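Local coordinates for protein CRISPR system Cmr subunit Cmr1-1 (Pyrococcus furiosus, PDB 4W8Z) that forms part of the type III-B Cmr ribonucleoprotein of CRISPR antiviral defence, where together with Cmr6 it caps the elongated RNA-bound complex, at residues I17-L22 and N236-L241; D98-Y103 and F244-K249; F106-L111 and G156-R161. All blocks are in the same frame, centred on the assembly; numbering follows the deposited sequence.

Contact 1: residues I17-L22 and N236-L241; sequences ITSTHL and NTWEVL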
loop_
_atom_site.group_PDB
_atom_site.type_symbol
_atom_site.label_atom_id
_atom_site.label_comp_id
_atom_site.label_asym_id
_atom_site.label_seq_id
_atom_site.Cartn_x
_atom_site.Cartn_y
_atom_site.Cartn_z
ATOM N N ILE A 17 -10.669 2.142 -7.092
ATOM C CA ILE A 17 -10.973 3.549 -6.881
ATOM C C ILE A 17 -10.097 4.398 -7.796
ATOM O O ILE A 17 -10.548 5.396 -8.361
ATOM C CB ILE A 17 -10.757 3.955 -5.418
ATOM C CG1 ILE A 17 -11.830 3.319 -4.533
ATOM C CG2 ILE A 17 -10.758 5.465 -5.268
ATOM C CD1 ILE A 17 -11.518 3.390 -3.056
ATOM N N THR A 18 -8.842 3.988 -7.947
ATOM C CA THR A 18 -7.914 4.659 -8.847
ATOM C C THR A 18 -7.488 3.721 -9.970
ATOM O O THR A 18 -7.698 2.509 -9.883
ATOM C CB THR A 18 -6.659 5.158 -8.104
ATOM O OG1 THR A 18 -6.078 4.080 -7.358
ATOM C CG2 THR A 18 -7.009 6.294 -7.157
ATOM N N SER A 19 -6.899 4.288 -11.021
ATOM C CA SER A 19 -6.426 3.516 -12.168
ATOM C C SER A 19 -5.532 2.376 -11.708
ATOM O O SER A 19 -4.620 2.579 -10.905
ATOM C CB SER A 19 -5.670 4.415 -13.147
ATOM O OG SER A 19 -6.428 5.570 -13.471
ATOM N N THR A 20 -5.805 1.175 -12.206
ATOM C CA THR A 20 -5.097 -0.017 -11.754
ATOM C C THR A 20 -4.274 -0.610 -12.889
ATOM O O THR A 20 -4.765 -0.750 -14.004
ATOM C CB THR A 20 -6.081 -1.076 -11.203
ATOM O OG1 THR A 20 -6.781 -0.536 -10.073
ATOM C CG2 THR A 20 -5.343 -2.332 -10.772
ATOM N N HIS A 21 -3.019 -0.947 -12.602
ATOM C CA HIS A 21 -2.106 -1.451 -13.621
ATOM C C HIS A 21 -1.467 -2.784 -13.233
ATOM O O HIS A 21 -0.453 -2.823 -12.535
ATOM C CB HIS A 21 -1.023 -0.414 -13.904
ATOM C CG HIS A 21 -1.553 0.861 -14.480
ATOM N ND1 HIS A 21 -1.514 1.143 -15.830
ATOM C CD2 HIS A 21 -2.147 1.926 -13.892
ATOM C CE1 HIS A 21 -2.052 2.328 -16.046
ATOM N NE2 HIS A 21 -2.447 2.825 -14.886
ATOM N N LEU A 22 -2.064 -3.875 -13.697
ATOM C CA LEU A 22 -1.568 -5.209 -13.387
ATOM C C LEU A 22 -0.596 -5.650 -14.464
ATOM O O LEU A 22 -0.998 -6.133 -15.523
ATOM C CB LEU A 22 -2.730 -6.193 -13.258
ATOM C CG LEU A 22 -3.848 -5.691 -12.338
ATOM C CD1 LEU A 22 -4.967 -6.706 -12.201
ATOM C CD2 LEU A 22 -3.280 -5.320 -10.974
ATOM N N ASN A 236 -13.637 14.939 -5.782
ATOM C CA ASN A 236 -13.623 13.641 -6.431
ATOM C C ASN A 236 -12.253 13.008 -6.258
ATOM O O ASN A 236 -11.359 13.616 -5.671
ATOM C CB ASN A 236 -13.973 13.775 -7.913
ATOM C CG ASN A 236 -13.153 14.844 -8.604
ATOM O OD1 ASN A 236 -11.946 14.699 -8.771
ATOM N ND2 ASN A 236 -13.805 15.922 -9.013
ATOM N N THR A 237 -12.087 11.797 -6.778
ATOM C CA THR A 237 -10.833 11.072 -6.629
ATOM C C THR A 237 -9.689 11.805 -7.318
ATOM O O THR A 237 -8.613 11.962 -6.746
ATOM C CB THR A 237 -10.938 9.644 -7.193
ATOM O OG1 THR A 237 -12.044 8.970 -6.581
ATOM C CG2 THR A 237 -9.661 8.862 -6.919
ATOM N N TRP A 238 -9.933 12.262 -8.540
ATOM C CA TRP A 238 -8.901 12.925 -9.327
ATOM C C TRP A 238 -8.339 14.156 -8.617
ATOM O O TRP A 238 -7.157 14.468 -8.754
ATOM C CB TRP A 238 -9.444 13.319 -10.703
ATOM C CG TRP A 238 -9.626 12.173 -11.655
ATOM C CD1 TRP A 238 -10.803 11.723 -12.182
ATOM C CD2 TRP A 238 -8.597 11.335 -12.204
ATOM N NE1 TRP A 238 -10.571 10.661 -13.022
ATOM C CE2 TRP A 238 -9.226 10.403 -13.052
ATOM C CE3 TRP A 238 -7.206 11.285 -12.061
ATOM C CZ2 TRP A 238 -8.511 9.432 -13.752
ATOM C CZ3 TRP A 238 -6.499 10.319 -12.757
ATOM C CH2 TRP A 238 -7.152 9.408 -13.591
ATOM N N GLU A 239 -9.184 14.847 -7.858
ATOM C CA GLU A 239 -8.746 16.034 -7.133
ATOM C C GLU A 239 -7.744 15.653 -6.050
ATOM O O GLU A 239 -6.750 16.347 -5.839
ATOM C CB GLU A 239 -9.935 16.771 -6.514
ATOM C CG GLU A 239 -9.600 18.187 -6.060
ATOM C CD GLU A 239 -10.656 18.779 -5.147
ATOM O OE1 GLU A 239 -10.905 18.196 -4.072
ATOM O OE2 GLU A 239 -11.238 19.825 -5.505
ATOM N N VAL A 240 -8.013 14.543 -5.371
ATOM C CA VAL A 240 -7.113 14.018 -4.351
ATOM C C VAL A 240 -5.770 13.626 -4.960
ATOM O O VAL A 240 -4.714 14.008 -4.455
ATOM C CB VAL A 240 -7.727 12.802 -3.635
ATOM C CG1 VAL A 240 -6.675 12.074 -2.808
ATOM C CG2 VAL A 240 -8.899 13.239 -2.769
ATOM N N LEU A 241 -5.820 12.868 -6.050
ATOM C CA LEU A 241 -4.618 12.475 -6.776
ATOM C C LEU A 241 -3.822 13.693 -7.242
ATOM O O LEU A 241 -2.591 13.686 -7.216
ATOM C CB LEU A 241 -4.981 11.593 -7.972
ATOM C CG LEU A 241 -5.344 10.142 -7.651
ATOM C CD1 LEU A 241 -5.917 9.441 -8.867
ATOM C CD2 LEU A 241 -4.124 9.397 -7.132
#
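T237, in the opening turn of helix 237-264, packs on I17 and T18 in the loop that leaves strand 8-16, the first strand of a ferredoxin-like RAMP sheet. The contact thus joins the RAMP region to the C-terminal Cmr1-like region, and it does so mainly through methyl groups. T237 CG2 meets T18 CG2 at 3.7 Å and I17 CG2 at 3.9 Å, crossing both side chains at about a right angle. One turn further on, L241 CD1 reaches the same T18 CG2, also at 3.7 Å. Threonine suits position 18 because its branches divide the work: OG1 lies between the backbone N and the carbonyl carbon (chi1 52°) and bonds to G162 O and S165 N within the RAMP region, while CG2 serves the helix. V288 of strand 284-291 touches I17, T18 and T237 as well. Beside this apolar patch, W238 brings CH2 to 3.9 Å from S19 OG, and its ring takes a cation-pi contact from K99. N236 is the N-cap, an asparagine being short enough to fold back on the turn: N236 OD1 accepts E239 N at 2.9 Å, the donor tilted 28° from the carbonyl plane.

Contact 2: residues D98-Y103 and F244-K249; sequences DKNVGY and FNNSYK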
loop_
_atom_site.group_PDB
_atom_site.type_symbol
_atom_site.label_atom_id
_atom_site.label_comp_id
_atom_site.label_asym_id
_atom_site.label_seq_id
_atom_site.Cartn_x
_atom_site.Cartn_y
_atom_site.Cartn_z
ATOM N N ASP A 98 -4.125 16.311 -18.446
ATOM C CA ASP A 98 -5.509 16.668 -18.129
ATOM C C ASP A 98 -5.850 16.576 -16.645
ATOM O O ASP A 98 -6.495 17.468 -16.095
ATOM C CB ASP A 98 -6.477 15.773 -18.914
ATOM C CG ASP A 98 -6.517 16.107 -20.393
ATOM O OD1 ASP A 98 -5.657 16.886 -20.859
ATOM O OD2 ASP A 98 -7.408 15.579 -21.093
ATOM N N LYS A 99 -5.422 15.494 -16.003
ATOM C CA LYS A 99 -5.812 15.232 -14.620
ATOM C C LYS A 99 -4.740 15.634 -13.605
ATOM O O LYS A 99 -4.937 15.464 -12.401
ATOM C CB LYS A 99 -6.156 13.753 -14.440
ATOM C CG LYS A 99 -7.254 13.234 -15.357
ATOM C CD LYS A 99 -8.620 13.759 -14.949
ATOM C CE LYS A 99 -9.709 13.185 -15.845
ATOM N NZ LYS A 99 -11.037 13.804 -15.592
ATOM N N ASN A 100 -3.618 16.160 -14.096
ATOM C CA ASN A 100 -2.518 16.611 -13.244
ATOM C C ASN A 100 -1.973 15.453 -12.394
ATOM O O ASN A 100 -2.032 15.470 -11.162
ATOM C CB ASN A 100 -2.980 17.780 -12.363
ATOM C CG ASN A 100 -1.834 18.479 -11.663
ATOM O OD1 ASN A 100 -0.662 18.224 -11.946
ATOM N ND2 ASN A 100 -2.169 19.379 -10.745
ATOM N N VAL A 101 -1.458 14.434 -13.078
ATOM C CA VAL A 101 -0.963 13.218 -12.442
ATOM C C VAL A 101 0.384 12.825 -13.046
ATOM O O VAL A 101 0.880 11.723 -12.826
ATOM C CB VAL A 101 -1.960 12.042 -12.611
ATOM C CG1 VAL A 101 -1.838 11.081 -11.470
ATOM C CG2 VAL A 101 -3.379 12.541 -12.656
ATOM N N GLY A 102 0.976 13.743 -13.798
ATOM C CA GLY A 102 2.131 13.435 -14.623
ATOM C C GLY A 102 3.450 13.186 -13.920
ATOM O O GLY A 102 4.377 12.640 -14.518
ATOM N N TYR A 103 3.556 13.584 -12.659
ATOM C CA TYR A 103 4.792 13.348 -11.925
ATOM C C TYR A 103 4.719 12.078 -11.080
ATOM O O TYR A 103 5.634 11.264 -11.119
ATOM C CB TYR A 103 5.139 14.558 -11.060
ATOM C CG TYR A 103 5.618 15.740 -11.872
ATOM C CD1 TYR A 103 6.925 15.800 -12.341
ATOM C CD2 TYR A 103 4.760 16.790 -12.180
ATOM C CE1 TYR A 103 7.368 16.877 -13.087
ATOM C CE2 TYR A 103 5.193 17.872 -12.928
ATOM C CZ TYR A 103 6.499 17.910 -13.379
ATOM O OH TYR A 103 6.930 18.989 -14.122
ATOM N N PHE A 244 -1.695 15.112 -4.429
ATOM C CA PHE A 244 -0.485 14.311 -4.304
ATOM C C PHE A 244 0.549 14.716 -5.352
ATOM O O PHE A 244 1.750 14.728 -5.089
ATOM C CB PHE A 244 -0.815 12.823 -4.444
ATOM C CG PHE A 244 -1.349 12.191 -3.186
ATOM C CD1 PHE A 244 -0.683 12.337 -1.982
ATOM C CD2 PHE A 244 -2.519 11.446 -3.212
ATOM C CE1 PHE A 244 -1.169 11.750 -0.826
ATOM C CE2 PHE A 244 -3.014 10.861 -2.061
ATOM C CZ PHE A 244 -2.336 11.011 -0.868
ATOM N N ASN A 245 0.071 15.054 -6.544
ATOM C CA ASN A 245 0.961 15.350 -7.652
ATOM C C ASN A 245 1.642 16.705 -7.495
ATOM O O ASN A 245 2.829 16.845 -7.788
ATOM C CB ASN A 245 0.194 15.289 -8.969
ATOM C CG ASN A 245 1.108 15.336 -10.173
ATOM O OD1 ASN A 245 1.863 14.401 -10.428
ATOM N ND2 ASN A 245 1.037 16.422 -10.928
ATOM N N ASN A 246 0.891 17.701 -7.039
ATOM C CA ASN A 246 1.467 19.016 -6.785
ATOM C C ASN A 246 2.500 18.945 -5.672
ATOM O O ASN A 246 3.592 19.499 -5.789
ATOM C CB ASN A 246 0.383 20.031 -6.430
ATOM C CG ASN A 246 -0.481 20.404 -7.622
ATOM O OD1 ASN A 246 -0.114 20.156 -8.775
ATOM N ND2 ASN A 246 -1.633 21.011 -7.350
ATOM N N SER A 247 2.151 18.244 -4.598
ATOM C CA SER A 247 3.054 18.054 -3.471
ATOM C C SER A 247 4.324 17.330 -3.896
ATOM O O SER A 247 5.431 17.730 -3.528
ATOM C CB SER A 247 2.363 17.273 -2.355
ATOM O OG SER A 247 1.267 17.996 -1.829
ATOM N N TYR A 248 4.159 16.267 -4.680
ATOM C CA TYR A 248 5.291 15.450 -5.099
ATOM C C TYR A 248 6.197 16.188 -6.082
ATOM O O TYR A 248 7.399 15.932 -6.140
ATOM C CB TYR A 248 4.812 14.135 -5.721
ATOM C CG TYR A 248 5.932 13.331 -6.335
ATOM C CD1 TYR A 248 6.817 12.613 -5.538
ATOM C CD2 TYR A 248 6.122 13.308 -7.711
ATOM C CE1 TYR A 248 7.852 11.886 -6.096
ATOM C CE2 TYR A 248 7.153 12.587 -8.277
ATOM C CZ TYR A 248 8.015 11.875 -7.467
ATOM O OH TYR A 248 9.042 11.156 -8.042
ATOM N N LYS A 249 5.623 17.102 -6.858
ATOM C CA LYS A 249 6.408 17.868 -7.817
ATOM C C LYS A 249 7.394 18.775 -7.089
ATOM O O LYS A 249 8.548 18.908 -7.496
ATOM C CB LYS A 249 5.495 18.692 -8.723
ATOM C CG LYS A 249 6.217 19.462 -9.815
ATOM C CD LYS A 249 5.284 20.466 -10.474
ATOM C CE LYS A 249 6.015 21.348 -11.474
ATOM N NZ LYS A 249 5.164 22.486 -11.945
#
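N245 faces N100 and Y103 across the turn that ends helix 95-99, a Schellman motif in which N100 adopts positive phi (60°), a conformation asparagine tolerates better than most residues. Both ends of the N245 amide are used. OD1 accepts Y103 N at 2.9 Å, in the carbonyl plane and on a lone pair, while ND2 gives a weak bond to N100 OD1 at 2.7 Å, with the two amides nearly perpendicular. The N100 amide passes the chain on: its ND2 donates to N246 OD1 at 3.0 Å, a straighter bond of 155°. Asparagine, carrying a donor and an acceptor on one short stem, suits N100 and N245, and N246 contributes its carbonyl. A chi1 of -169° sets N245 CG anti to the backbone N; N245 OD1 also accepts I104 N.

Further out, Y103 CB packs at the edge of the Y248 ring, 3.7 Å from Y248 CD2, and the Y103 ring edge has N245 ND2 near its plane. The Y248 side chain touches I104 and V321, and its OH has a weak hydrogen bond with R161 NH1. Toward the exposed side, K249 CG lies over one face of the Y103 ring, offset toward the rim, in a CH-pi contact 3.9 Å from the ring centroid; the extended lysine chain then runs obliquely outward, CD by Y103 CE2 and CE by Y103 OH.

Contact 3: residues F106-L111 and G156-R161; sequences FSINLL and GFRSRR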
loop_
_atom_site.group_PDB
_atom_site.type_symbol
_atom_site.label_atom_id
_atom_site.label_comp_id
_atom_site.label_asym_id
_atom_site.label_seq_id
_atom_site.Cartn_x
_atom_site.Cartn_y
_atom_site.Cartn_z
ATOM N N PHE A 106 4.554 9.363 -13.648
ATOM C CA PHE A 106 5.491 9.566 -14.748
ATOM C C PHE A 106 5.839 8.269 -15.478
ATOM O O PHE A 106 5.765 8.201 -16.702
ATOM C CB PHE A 106 6.769 10.228 -14.222
ATOM C CG PHE A 106 7.859 10.357 -15.247
ATOM C CD1 PHE A 106 8.797 9.351 -15.412
ATOM C CD2 PHE A 106 7.959 11.493 -16.032
ATOM C CE1 PHE A 106 9.803 9.467 -16.354
ATOM C CE2 PHE A 106 8.966 11.617 -16.975
ATOM C CZ PHE A 106 9.887 10.601 -17.135
ATOM N N SER A 107 6.215 7.248 -14.714
ATOM C CA SER A 107 6.655 5.972 -15.275
ATOM C C SER A 107 5.581 5.309 -16.136
ATOM O O SER A 107 5.893 4.650 -17.124
ATOM C CB SER A 107 7.084 5.019 -14.153
ATOM O OG SER A 107 8.379 5.336 -13.668
ATOM N N ILE A 108 4.321 5.483 -15.758
ATOM C CA ILE A 108 3.214 4.904 -16.506
ATOM C C ILE A 108 3.066 5.649 -17.825
ATOM O O ILE A 108 2.863 5.047 -18.882
ATOM C CB ILE A 108 1.897 4.969 -15.705
ATOM C CG1 ILE A 108 2.055 4.247 -14.365
ATOM C CG2 ILE A 108 0.752 4.369 -16.507
ATOM C CD1 ILE A 108 0.875 4.420 -13.443
ATOM N N ASN A 109 3.195 6.968 -17.749
ATOM C CA ASN A 109 3.125 7.832 -18.916
ATOM C C ASN A 109 4.209 7.494 -19.938
ATOM O O ASN A 109 3.987 7.575 -21.146
ATOM C CB ASN A 109 3.237 9.294 -18.478
ATOM C CG ASN A 109 2.867 10.266 -19.576
ATOM O OD1 ASN A 109 2.312 9.878 -20.603
ATOM N ND2 ASN A 109 3.164 11.541 -19.359
ATOM N N LEU A 110 5.380 7.099 -19.444
ATOM C CA LEU A 110 6.507 6.776 -20.307
ATOM C C LEU A 110 6.302 5.435 -21.005
ATOM O O LEU A 110 6.582 5.299 -22.195
ATOM C CB LEU A 110 7.811 6.764 -19.507
ATOM C CG LEU A 110 9.078 6.460 -20.311
ATOM C CD1 LEU A 110 9.190 7.394 -21.502
ATOM C CD2 LEU A 110 10.307 6.563 -19.434
ATOM N N LEU A 111 5.828 4.443 -20.258
ATOM C CA LEU A 111 5.485 3.153 -20.842
ATOM C C LEU A 111 4.382 3.324 -21.880
ATOM O O LEU A 111 4.371 2.645 -22.907
ATOM C CB LEU A 111 5.044 2.167 -19.760
ATOM C CG LEU A 111 6.141 1.637 -18.835
ATOM C CD1 LEU A 111 5.538 0.916 -17.643
ATOM C CD2 LEU A 111 7.084 0.716 -19.602
ATOM N N GLY A 156 -0.626 -3.518 -7.981
ATOM C CA GLY A 156 -0.172 -3.140 -9.304
ATOM C C GLY A 156 1.030 -2.210 -9.366
ATOM O O GLY A 156 1.615 -1.838 -8.344
ATOM N N PHE A 157 1.395 -1.833 -10.587
ATOM C CA PHE A 157 2.501 -0.914 -10.814
ATOM C C PHE A 157 2.183 0.462 -10.225
ATOM O O PHE A 157 1.098 1.003 -10.454
ATOM C CB PHE A 157 2.802 -0.809 -12.313
ATOM C CG PHE A 157 4.032 -0.007 -12.635
ATOM C CD1 PHE A 157 5.205 -0.200 -11.928
ATOM C CD2 PHE A 157 4.022 0.925 -13.668
ATOM C CE1 PHE A 157 6.347 0.532 -12.228
ATOM C CE2 PHE A 157 5.159 1.663 -13.971
ATOM C CZ PHE A 157 6.323 1.464 -13.248
ATOM N N ARG A 158 3.134 1.000 -9.461
ATOM C CA ARG A 158 3.032 2.331 -8.848
ATOM C C ARG A 158 1.950 2.435 -7.768
ATOM O O ARG A 158 1.475 3.528 -7.460
ATOM C CB ARG A 158 2.798 3.398 -9.925
ATOM C CG ARG A 158 4.044 3.762 -10.700
ATOM C CD ARG A 158 5.041 4.483 -9.803
ATOM N NE ARG A 158 6.338 4.619 -10.452
ATOM C CZ ARG A 158 7.355 3.781 -10.274
ATOM N NH1 ARG A 158 7.230 2.750 -9.450
ATOM N NH2 ARG A 158 8.499 3.976 -10.919
ATOM N N SER A 159 1.593 1.305 -7.169
ATOM C CA SER A 159 0.537 1.274 -6.155
ATOM C C SER A 159 0.933 1.958 -4.836
ATOM O O SER A 159 0.069 2.281 -4.021
ATOM C CB SER A 159 0.104 -0.170 -5.892
ATOM O OG SER A 159 1.172 -1.069 -6.145
ATOM N N ARG A 160 2.227 2.186 -4.629
ATOM C CA ARG A 160 2.683 2.982 -3.490
ATOM C C ARG A 160 2.527 4.471 -3.774
ATOM O O ARG A 160 2.713 5.309 -2.888
ATOM C CB ARG A 160 4.139 2.666 -3.149
ATOM C CG ARG A 160 4.341 1.288 -2.543
ATOM C CD ARG A 160 5.814 0.978 -2.374
ATOM N NE ARG A 160 6.503 1.000 -3.656
ATOM C CZ ARG A 160 7.823 0.962 -3.804
ATOM N NH1 ARG A 160 8.620 0.909 -2.743
ATOM N NH2 ARG A 160 8.347 0.984 -5.019
ATOM N N ARG A 161 2.176 4.794 -5.013
ATOM C CA ARG A 161 2.002 6.181 -5.416
ATOM C C ARG A 161 0.614 6.459 -5.982
ATOM O O ARG A 161 0.471 7.226 -6.935
ATOM C CB ARG A 161 3.048 6.579 -6.455
ATOM C CG ARG A 161 4.481 6.595 -5.970
ATOM C CD ARG A 161 5.328 7.340 -6.981
ATOM N NE ARG A 161 6.760 7.204 -6.749
ATOM C CZ ARG A 161 7.685 7.888 -7.418
ATOM N NH1 ARG A 161 7.317 8.760 -8.353
ATOM N NH2 ARG A 161 8.973 7.704 -7.151
#
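F157 sets its ring against S107, I108 and L111 of helix 106-113, and this apolar cluster is the tight part of the contact. The loop 156-161 carrying it joins the second helix of the RAMP ferredoxin-like fold, 136-152, to its last strand, 166-172, the place of the glycine-rich loop of RAMP proteins. L111 and F157 reach toward each other tip to tip, with L111 CD1 3.8 Å from F157 CE2. I108 instead slides past the ring in the opposite direction, its CG1 3.9 Å from F157 CD2, and S107 CB rests 3.7 Å from F157 CZ. A broad flat phenyl can meet three residues of the helix at once.

R158 follows at the third position of a type II turn, G156 to S159, and bends at chi2 (-68°). Its CG sits over the centre of the F157 ring, and its guanidinium lays a face over F157 CZ. The looser side is at S107, the one partly exposed residue of the touching set; F157, R158, I108 and L111 are buried. R158 NH2 donates to S107 OG at 3.1 Å, the oxygen 26° out of the guanidinium plane. This bond is one of three demands on the two hydrogens of NH2, which also forms salt bridges with E32 OE2 and D318 OD1. The two carboxylates would favour the charged form of R158, and S107 adds a neutral acceptor.

The three contacts form a compact group, each pair of centres about 12 Å apart. Along the chain the order is 17-22, 98-103, 106-111, 156-161, 236-241, 244-249, so contacts 1 and 2 interleave and contact 3 is nested inside both. Contacts 1 and 2 lie on successive turns of helix 237-264 and join the RAMP and C-terminal Cmr1-like regions; they touch where W238 packs on K99 and V101. Contact 3 stays within the RAMP region, yet reaches contact 1 through a probable hydrogen bond from F157 N to H21 O and contact 2 through a weak bond between R161 NH1 and Y248 OH. Contacts 1 and 2 thus dock RAMP-region loops on helix 237-264, with contact 3 behind them.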